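PDB 2QEA: putative general stress protein 26, which is of unconfirmed function but, as a member of the pyridoxamine 5'-phosphate oxidase-like family, probably binds a flavin and acts as an oxidoreductase. Local coordinates for residues H7-R12 with L76-D81; G42-I47 with L117-A122; L21-Q26 with T52-G57. All blocks are in the same frame, centred on the assembly; numbering follows the deposited sequence.

Interaction 1 (H7-R12 with L76-D81); sequences HEFWDR and LYADLD. With CA (calcium ion), chain E.
Phe9 reaches from helix 2-13 across to strand 76-87 and meets three side chains there: Leu76, Ala78 and Leu80. With CG anti to the backbone N (chi1 164°), its ring extends toward the strand, and the partners are spread along one side of it, from CD1 to CZ. Leu76 crosses the phenylalanine at about a right angle, its CD1 lying 3.7 Å from Phe9 CD1. Ala78, small enough to leave room for the ring, offers CB to CE1 at 3.9 Å. Leu80 meets it tip to tip, CD1 standing 3.4 Å from Phe9 CZ. The other branch of Leu76 turns to the helix backbone, CD2 being 3.7 Å from Phe9 O. An alanine in place of Phe9 would probably leave all three strand side chains without their main helix partner and loosen the helix. Around the helix from this apolar side, Asp11 binds calcium through its carbonyl O (2.4 Å) and its carboxylate OD1; Glu14 and Asp38 complete the protein ligands. Arg12 NE forms a salt bridge with Glu8 OE2, and its NH1 hydrogen-bonds Thr129 O of the neighbouring strand. The helix is thus amphipathic: between the segments only apolar contact is made, while its acidic side holds the metal.

Interaction 2 (G42-I47 with L117-A122); sequences GAIWFI and LKFTPA
The indole of Trp45 has the aliphatic chain of Lys118 on one face: CG sits 4.0 Å from the centroid of the six-membered ring, 14° off its normal, a CH-pi contact. Lys118 can lie there because it is extended, with CG anti to the backbone N (chi1 -177°), and runs alongside the indole; its CE reaches Ala43 CB at 3.7 Å. The Phe46 ring, on the other side of the sheet, receives Phe119 CB at its edge, 3.7 Å from Phe46 CE2. Phe96 also stacks on Trp45, and Phe67 meets Phe46 edge to face. Phe119 points its own ring alongside Ile44, whose CD1 approaches CD2. These side chains project from antiparallel strands 44-49 and 114-129 in the sheet of this pyridoxamine 5'-phosphate oxidase-like fold. Ile44 with Phe119 and Phe46 with Leu117 are hydrogen-bonded pairs, joined by four nearly straight bonds such as Ile44 N to Phe119 O at 2.7 Å; Trp45 with Lys118 is the non-hydrogen-bonded pair between them. Past Ile44 and Phe119, one water donates to both Gly42 O and Pro121 O. The two faces differ in chemistry: Ile44, Phe46, Leu117 and Phe119 belong to the buried core, whereas on the partly exposed face Lys118 and Phe96 cover the indole.

Interaction 3 (L21-Q26 with T52-G57); sequences LGIKGQ and TDLAKG
A short helix, 53-57, packs on the end of strand 19-23 in the antiparallel sheet of this pyridoxamine 5'-phosphate oxidase-like fold, with segment axes 8.9 Å apart. Leu54 carries the contact from the helix. Its CG lies anti to the carbonyl carbon (chi1 -68°), and this brings both methyls to the strand, where they divide the work. CD1 meets Leu21 CD2 at 4.0 Å, the two leucines crossing obliquely. CD2 rests over the backbone of Gly22, 3.9 Å from its CA, and also touches Ile23 CG1. A branched leucine suits this place because its two ends can serve residues on successive positions of the strand. Leu21 has CG anti to the backbone N (chi1 -175°), beside its carbonyl carbon, and also packs on Phe67 and Leu84. Ile23 keeps CG1 anti to the carbonyl carbon and slides past Leu54 in the opposite direction, so that its terminal methyl continues to Gly57, the last residue of the helix. After Ile23 the chain reverses in a type II turn to Gln26, in which Gly25 takes the positive phi (75°) that glycine accepts easily. No hydrogen bond crosses between the two segments; the surfaces that meet are chiefly hydrocarbon, as befits a buried junction. Thr52, at the N-cap position, has OG1 hydrogen-bonded to Ala49 O and Thr48 OG1, which ties it to strand 44-49. At the other end of the helix Gly57 is needed for room: a beta carbon there would collide with Ile23 CD1, which already lies 3.7 Å from Gly57 CA.

All three interactions reach one antiparallel sheet. Interactions 1 and 2, with centres 12 Å apart, are joined by a probable backbone hydrogen bond from Ala122 N to Asp81 O, 2.8 Å, and by Trp10, whose CH2 packs 3.7 Å from Pro121 CG. Interactions 2 and 3 share one core: Phe46 CD2 lies 3.6 Å from Leu21 CD2, and Leu54 packs on Leu117. Interactions 1 and 3 are farther apart, about 21 Å between centres, yet a salt bridge from Lys24 NZ to Asp81 OD1 (2.8 Å) connects them. One calcium, held by Asp11 at interaction 1, is about 14 Å from the nearest side-chain atom of Trp45 in interaction 2.

Interaction 1 (H7-R12 with L76-D81)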
loop_
_atom_site.group_PDB
_atom_site.type_symbol
_atom_site.label_atom_id
_atom_site.label_comp_id
_atom_site.label_asym_id
_atom_site.label_seq_id
_atom_site.Cartn_x
_atom_site.Cartn_y
_atom_site.Cartn_z
ATOM N N HIS A 7 16.317 -9.556 -5.293
ATOM C CA HIS A 7 17.212 -8.453 -5.705
ATOM C C HIS A 7 16.427 -7.280 -6.308
ATOM O O HIS A 7 16.709 -6.128 -5.988
ATOM C CB HIS A 7 18.296 -8.916 -6.698
ATOM C CG HIS A 7 19.386 -9.736 -6.076
ATOM N ND1 HIS A 7 19.512 -11.094 -6.283
ATOM C CD2 HIS A 7 20.407 -9.385 -5.258
ATOM C CE1 HIS A 7 20.561 -11.544 -5.618
ATOM N NE2 HIS A 7 21.121 -10.528 -4.986
ATOM N N GLU A 8 15.437 -7.596 -7.148
ATOM C CA GLU A 8 14.576 -6.588 -7.790
ATOM C C GLU A 8 13.662 -5.854 -6.796
ATOM O O GLU A 8 13.311 -4.694 -7.034
ATOM C CB GLU A 8 13.742 -7.230 -8.916
ATOM C CG GLU A 8 12.996 -6.260 -9.852
ATOM C CD GLU A 8 13.908 -5.358 -10.681
ATOM O OE1 GLU A 8 15.136 -5.574 -10.721
ATOM O OE2 GLU A 8 13.390 -4.427 -11.323
ATOM N N PHE A 9 13.257 -6.531 -5.715
ATOM C CA PHE A 9 12.470 -5.906 -4.639
ATOM C C PHE A 9 13.277 -4.757 -4.006
ATOM O O PHE A 9 12.779 -3.632 -3.915
ATOM C CB PHE A 9 12.020 -6.940 -3.580
ATOM C CG PHE A 9 11.550 -6.327 -2.284
ATOM C CD1 PHE A 9 10.234 -5.885 -2.138
ATOM C CD2 PHE A 9 12.437 -6.181 -1.208
ATOM C CE1 PHE A 9 9.803 -5.310 -0.934
ATOM C CE2 PHE A 9 12.022 -5.603 -0.006
ATOM C CZ PHE A 9 10.705 -5.169 0.135
ATOM N N TRP A 10 14.510 -5.057 -3.585
ATOM C CA TRP A 10 15.419 -4.051 -2.994
ATOM C C TRP A 10 15.816 -2.977 -4.008
ATOM O O TRP A 10 16.029 -1.820 -3.641
ATOM C CB TRP A 10 16.694 -4.690 -2.430
ATOM C CG TRP A 10 16.452 -5.624 -1.296
ATOM C CD1 TRP A 10 16.587 -6.979 -1.312
ATOM C CD2 TRP A 10 16.007 -5.278 0.018
ATOM N NE1 TRP A 10 16.270 -7.502 -0.085
ATOM C CE2 TRP A 10 15.908 -6.483 0.754
ATOM C CE3 TRP A 10 15.687 -4.066 0.652
ATOM C CZ2 TRP A 10 15.501 -6.515 2.098
ATOM C CZ3 TRP A 10 15.283 -4.093 1.994
ATOM C CH2 TRP A 10 15.191 -5.316 2.699
ATOM N N ASP A 11 15.922 -3.384 -5.274
ATOM C CA ASP A 11 16.244 -2.494 -6.384
ATOM C C ASP A 11 15.190 -1.386 -6.509
ATOM O O ASP A 11 15.547 -0.210 -6.571
ATOM C CB ASP A 11 16.335 -3.307 -7.691
ATOM C CG ASP A 11 16.923 -2.537 -8.850
ATOM O OD1 ASP A 11 17.317 -1.361 -8.723
ATOM O OD2 ASP A 11 17.018 -3.123 -9.947
ATOM N N ARG A 12 13.913 -1.763 -6.507
ATOM C CA ARG A 12 12.809 -0.803 -6.663
ATOM C C ARG A 12 12.322 -0.116 -5.385
ATOM O O ARG A 12 11.773 0.988 -5.476
ATOM C CB ARG A 12 11.638 -1.471 -7.372
ATOM C CG ARG A 12 12.000 -1.922 -8.762
ATOM C CD ARG A 12 10.813 -2.502 -9.439
ATOM N NE ARG A 12 11.115 -2.948 -10.798
ATOM C CZ ARG A 12 10.247 -3.565 -11.599
ATOM N NH1 ARG A 12 8.988 -3.782 -11.218
ATOM N NH2 ARG A 12 10.637 -3.945 -12.816
ATOM N N LEU A 76 5.922 -2.117 -7.800
ATOM C CA LEU A 76 6.360 -2.962 -6.691
ATOM C C LEU A 76 5.201 -3.068 -5.713
ATOM O O LEU A 76 4.737 -2.052 -5.189
ATOM C CB LEU A 76 7.580 -2.357 -5.990
ATOM C CG LEU A 76 8.182 -3.132 -4.807
ATOM C CD1 LEU A 76 8.611 -4.538 -5.214
ATOM C CD2 LEU A 76 9.352 -2.366 -4.224
ATOM N N TYR A 77 4.731 -4.296 -5.498
ATOM C CA TYR A 77 3.636 -4.600 -4.575
ATOM C C TYR A 77 4.155 -5.716 -3.679
ATOM O O TYR A 77 4.711 -6.694 -4.188
ATOM C CB TYR A 77 2.383 -5.031 -5.345
ATOM C CG TYR A 77 2.015 -4.085 -6.468
ATOM C CD1 TYR A 77 1.174 -2.989 -6.244
ATOM C CD2 TYR A 77 2.537 -4.264 -7.759
ATOM C CE1 TYR A 77 0.846 -2.098 -7.285
ATOM C CE2 TYR A 77 2.219 -3.381 -8.805
ATOM C CZ TYR A 77 1.374 -2.301 -8.561
ATOM O OH TYR A 77 1.059 -1.439 -9.585
ATOM N N ALA A 78 4.005 -5.567 -2.362
ATOM C CA ALA A 78 4.536 -6.553 -1.418
ATOM C C ALA A 78 3.902 -6.493 -0.036
ATOM O O ALA A 78 3.741 -5.408 0.510
ATOM C CB ALA A 78 6.045 -6.367 -1.282
ATOM N N ASP A 79 3.526 -7.657 0.495
ATOM C CA ASP A 79 3.030 -7.806 1.862
ATOM C C ASP A 79 4.161 -8.573 2.549
ATOM O O ASP A 79 4.367 -9.750 2.254
ATOM C CB ASP A 79 1.704 -8.583 1.896
ATOM C CG ASP A 79 1.128 -8.736 3.309
ATOM O OD1 ASP A 79 1.659 -8.149 4.278
ATOM O OD2 ASP A 79 0.116 -9.452 3.454
ATOM N N LEU A 80 4.881 -7.897 3.450
ATOM C CA LEU A 80 6.063 -8.451 4.117
ATOM C C LEU A 80 5.884 -8.693 5.613
ATOM O O LEU A 80 5.376 -7.822 6.307
ATOM C CB LEU A 80 7.228 -7.472 3.968
ATOM C CG LEU A 80 7.593 -6.972 2.570
ATOM C CD1 LEU A 80 8.628 -5.877 2.704
ATOM C CD2 LEU A 80 8.091 -8.101 1.692
ATOM N N ASP A 81 6.307 -9.870 6.083
ATOM C CA ASP A 81 6.375 -10.198 7.514
ATOM C C ASP A 81 7.834 -9.986 7.905
ATOM O O ASP A 81 8.742 -10.293 7.123
ATOM C CB ASP A 81 5.968 -11.652 7.807
ATOM C CG ASP A 81 4.473 -11.897 7.656
ATOM O OD1 ASP A 81 3.659 -10.998 7.966
ATOM O OD2 ASP A 81 4.103 -13.016 7.248
HETATM CA CA CA E . 17.571 0.780 -7.392
HETATM O O HOH W 1 16.504 3.148 -8.078
#

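Interaction 2 (G42-I47 with L117-A122)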
loop_
_atom_site.group_PDB
_atom_site.type_symbol
_atom_site.label_atom_id
_atom_site.label_comp_id
_atom_site.label_asym_id
_atom_site.label_seq_id
_atom_site.Cartn_x
_atom_site.Cartn_y
_atom_site.Cartn_z
ATOM N N GLY A 42 18.788 -5.627 3.023
ATOM C CA GLY A 42 18.528 -6.460 4.205
ATOM C C GLY A 42 17.561 -5.855 5.205
ATOM O O GLY A 42 16.813 -6.597 5.843
ATOM N N ALA A 43 17.594 -4.525 5.357
ATOM C CA ALA A 43 16.728 -3.795 6.295
ATOM C C ALA A 43 16.081 -2.552 5.664
ATOM O O ALA A 43 16.664 -1.924 4.773
ATOM C CB ALA A 43 17.529 -3.394 7.524
ATOM N N ILE A 44 14.875 -2.222 6.142
ATOM C CA ILE A 44 14.111 -1.039 5.719
ATOM C C ILE A 44 14.093 -0.104 6.933
ATOM O O ILE A 44 13.636 -0.501 8.009
ATOM C CB ILE A 44 12.669 -1.383 5.285
ATOM C CG1 ILE A 44 12.666 -2.460 4.185
ATOM C CG2 ILE A 44 11.956 -0.121 4.793
ATOM C CD1 ILE A 44 11.275 -2.893 3.729
ATOM N N TRP A 45 14.573 1.129 6.744
ATOM C CA TRP A 45 14.729 2.110 7.829
ATOM C C TRP A 45 13.636 3.184 7.834
ATOM O O TRP A 45 13.193 3.618 6.765
ATOM C CB TRP A 45 16.105 2.771 7.727
ATOM C CG TRP A 45 17.237 1.779 7.701
ATOM C CD1 TRP A 45 17.723 1.108 6.612
ATOM C CD2 TRP A 45 18.011 1.340 8.817
ATOM N NE1 TRP A 45 18.762 0.288 6.980
ATOM C CE2 TRP A 45 18.961 0.407 8.329
ATOM C CE3 TRP A 45 18.001 1.645 10.186
ATOM C CZ2 TRP A 45 19.896 -0.224 9.165
ATOM C CZ3 TRP A 45 18.929 1.019 11.019
ATOM C CH2 TRP A 45 19.866 0.092 10.504
ATOM N N PHE A 46 13.214 3.593 9.038
ATOM C CA PHE A 46 12.185 4.631 9.239
ATOM C C PHE A 46 12.596 5.607 10.346
ATOM O O PHE A 46 13.101 5.178 11.384
ATOM C CB PHE A 46 10.837 4.012 9.633
ATOM C CG PHE A 46 10.344 2.954 8.689
ATOM C CD1 PHE A 46 9.544 3.289 7.592
ATOM C CD2 PHE A 46 10.670 1.609 8.905
ATOM C CE1 PHE A 46 9.079 2.295 6.710
ATOM C CE2 PHE A 46 10.217 0.612 8.038
ATOM C CZ PHE A 46 9.420 0.950 6.937
ATOM N N ILE A 47 12.376 6.903 10.113
ATOM C CA ILE A 47 12.636 7.967 11.091
ATOM C C ILE A 47 11.262 8.380 11.630
ATOM O O ILE A 47 10.404 8.814 10.854
ATOM C CB ILE A 47 13.356 9.181 10.452
ATOM C CG1 ILE A 47 14.713 8.759 9.873
ATOM C CG2 ILE A 47 13.560 10.292 11.483
ATOM C CD1 ILE A 47 15.475 9.881 9.185
ATOM N N LEU A 117 13.917 3.517 13.429
ATOM C CA LEU A 117 13.332 2.169 13.438
ATOM C C LEU A 117 13.916 1.345 12.282
ATOM O O LEU A 117 14.107 1.873 11.183
ATOM C CB LEU A 117 11.807 2.224 13.325
ATOM C CG LEU A 117 11.013 2.900 14.449
ATOM C CD1 LEU A 117 9.530 2.844 14.129
ATOM C CD2 LEU A 117 11.282 2.263 15.812
ATOM N N LYS A 118 14.190 0.063 12.549
ATOM C CA LYS A 118 14.769 -0.877 11.581
ATOM C C LYS A 118 13.810 -2.056 11.400
ATOM O O LYS A 118 13.525 -2.773 12.367
ATOM C CB LYS A 118 16.125 -1.379 12.098
ATOM C CG LYS A 118 16.890 -2.330 11.163
ATOM C CD LYS A 118 18.178 -2.832 11.810
ATOM C CE LYS A 118 18.955 -3.751 10.873
ATOM N NZ LYS A 118 20.232 -4.231 11.465
ATOM N N PHE A 119 13.317 -2.239 10.172
ATOM C CA PHE A 119 12.431 -3.348 9.811
ATOM C C PHE A 119 13.234 -4.339 8.969
ATOM O O PHE A 119 13.675 -3.992 7.871
ATOM C CB PHE A 119 11.212 -2.855 9.025
ATOM C CG PHE A 119 10.269 -3.957 8.621
ATOM C CD1 PHE A 119 9.297 -4.418 9.510
ATOM C CD2 PHE A 119 10.364 -4.556 7.356
ATOM C CE1 PHE A 119 8.427 -5.456 9.144
ATOM C CE2 PHE A 119 9.500 -5.593 6.979
ATOM C CZ PHE A 119 8.527 -6.045 7.874
ATOM N N THR A 120 13.417 -5.554 9.487
ATOM C CA THR A 120 14.130 -6.623 8.784
ATOM C C THR A 120 13.063 -7.565 8.216
ATOM O O THR A 120 12.357 -8.204 8.998
ATOM C CB THR A 120 15.067 -7.414 9.735
ATOM O OG1 THR A 120 16.033 -6.526 10.312
ATOM C CG2 THR A 120 15.794 -8.525 8.983
ATOM N N PRO A 121 12.898 -7.618 6.869
ATOM C CA PRO A 121 11.930 -8.570 6.315
ATOM C C PRO A 121 12.379 -10.029 6.474
ATOM O O PRO A 121 13.565 -10.335 6.298
ATOM C CB PRO A 121 11.864 -8.187 4.826
ATOM C CG PRO A 121 12.445 -6.836 4.741
ATOM C CD PRO A 121 13.503 -6.820 5.786
ATOM N N ALA A 122 11.429 -10.890 6.838
ATOM C CA ALA A 122 11.638 -12.332 6.994
ATOM C C ALA A 122 11.149 -13.041 5.736
ATOM O O ALA A 122 11.856 -13.879 5.173
ATOM C CB ALA A 122 10.884 -12.841 8.204
HETATM O O HOH W 2 16.070 -9.262 5.239
#

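Interaction 3 (L21-Q26 with T52-G57)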
loop_
_atom_site.group_PDB
_atom_site.type_symbol
_atom_site.label_atom_id
_atom_site.label_comp_id
_atom_site.label_asym_id
_atom_site.label_seq_id
_atom_site.Cartn_x
_atom_site.Cartn_y
_atom_site.Cartn_z
ATOM N N LEU A 21 3.206 0.531 7.596
ATOM C CA LEU A 21 3.933 -0.196 8.653
ATOM C C LEU A 21 3.097 -0.415 9.912
ATOM O O LEU A 21 2.241 0.404 10.250
ATOM C CB LEU A 21 5.195 0.591 9.021
ATOM C CG LEU A 21 6.210 0.009 10.013
ATOM C CD1 LEU A 21 6.774 -1.322 9.532
ATOM C CD2 LEU A 21 7.330 1.016 10.234
ATOM N N GLY A 22 3.380 -1.512 10.615
ATOM C CA GLY A 22 2.675 -1.845 11.852
ATOM C C GLY A 22 3.232 -3.046 12.600
ATOM O O GLY A 22 3.865 -3.920 11.998
ATOM N N ILE A 23 2.997 -3.065 13.914
ATOM C CA ILE A 23 3.402 -4.163 14.804
ATOM C C ILE A 23 2.222 -5.132 14.827
ATOM O O ILE A 23 1.077 -4.695 14.965
ATOM C CB ILE A 23 3.720 -3.655 16.239
ATOM C CG1 ILE A 23 4.850 -2.616 16.202
ATOM C CG2 ILE A 23 4.109 -4.815 17.153
ATOM C CD1 ILE A 23 5.185 -2.008 17.540
ATOM N N LYS A 24 2.498 -6.433 14.694
ATOM C CA LYS A 24 1.437 -7.463 14.653
ATOM C C LYS A 24 0.636 -7.542 15.953
ATOM O O LYS A 24 1.216 -7.592 17.039
ATOM C CB LYS A 24 2.002 -8.843 14.300
ATOM C CG LYS A 24 2.494 -8.945 12.871
ATOM C CD LYS A 24 2.908 -10.368 12.532
ATOM C CE LYS A 24 3.302 -10.509 11.071
ATOM N NZ LYS A 24 2.155 -10.244 10.143
ATOM N N GLY A 25 -0.692 -7.536 15.820
ATOM C CA GLY A 25 -1.607 -7.572 16.963
ATOM C C GLY A 25 -1.746 -6.277 17.753
ATOM O O GLY A 25 -2.270 -6.307 18.870
ATOM N N GLN A 26 -1.287 -5.154 17.185
ATOM C CA GLN A 26 -1.353 -3.828 17.819
ATOM C C GLN A 26 -1.823 -2.775 16.809
ATOM O O GLN A 26 -1.031 -2.282 16.004
ATOM C CB GLN A 26 0.009 -3.435 18.403
ATOM C CG GLN A 26 0.457 -4.302 19.581
ATOM C CD GLN A 26 1.817 -3.904 20.153
ATOM O OE1 GLN A 26 2.425 -2.912 19.742
ATOM N NE2 GLN A 26 2.298 -4.686 21.112
ATOM N N THR A 52 5.282 8.267 19.439
ATOM C CA THR A 52 4.367 7.472 18.595
ATOM C C THR A 52 4.187 6.043 19.120
ATOM O O THR A 52 4.996 5.555 19.915
ATOM C CB THR A 52 4.837 7.400 17.114
ATOM O OG1 THR A 52 6.130 6.784 17.037
ATOM C CG2 THR A 52 4.896 8.787 16.491
ATOM N N ASP A 53 3.129 5.382 18.649
ATOM C CA ASP A 53 2.804 4.006 19.063
ATOM C C ASP A 53 3.842 2.980 18.595
ATOM O O ASP A 53 4.157 2.049 19.344
ATOM C CB ASP A 53 1.396 3.595 18.594
ATOM C CG ASP A 53 0.283 4.451 19.207
ATOM O OD1 ASP A 53 0.567 5.385 19.989
ATOM O OD2 ASP A 53 -0.895 4.186 18.893
ATOM N N LEU A 54 4.361 3.153 17.374
ATOM C CA LEU A 54 5.421 2.274 16.836
ATOM C C LEU A 54 6.720 2.362 17.654
ATOM O O LEU A 54 7.365 1.337 17.886
ATOM C CB LEU A 54 5.720 2.578 15.357
ATOM C CG LEU A 54 4.636 2.256 14.327
ATOM C CD1 LEU A 54 5.042 2.787 12.959
ATOM C CD2 LEU A 54 4.351 0.755 14.264
ATOM N N ALA A 55 7.085 3.578 18.078
ATOM C CA ALA A 55 8.281 3.809 18.906
ATOM C C ALA A 55 8.121 3.167 20.286
ATOM O O ALA A 55 8.993 2.411 20.724
ATOM C CB ALA A 55 8.568 5.301 19.049
ATOM N N LYS A 56 7.002 3.467 20.949
ATOM C CA LYS A 56 6.684 2.887 22.268
ATOM C C LYS A 56 6.496 1.363 22.216
ATOM O O LYS A 56 6.851 0.673 23.169
ATOM C CB LYS A 56 5.446 3.552 22.892
ATOM C CG LYS A 56 5.645 5.028 23.254
ATOM C CD LYS A 56 4.446 5.642 23.986
ATOM C CE LYS A 56 3.178 5.687 23.133
ATOM N NZ LYS A 56 2.080 6.439 23.809
ATOM N N GLY A 57 5.946 0.857 21.109
ATOM C CA GLY A 57 5.739 -0.581 20.903
ATOM C C GLY A 57 7.012 -1.413 20.823
ATOM O O GLY A 57 7.007 -2.579 21.222
#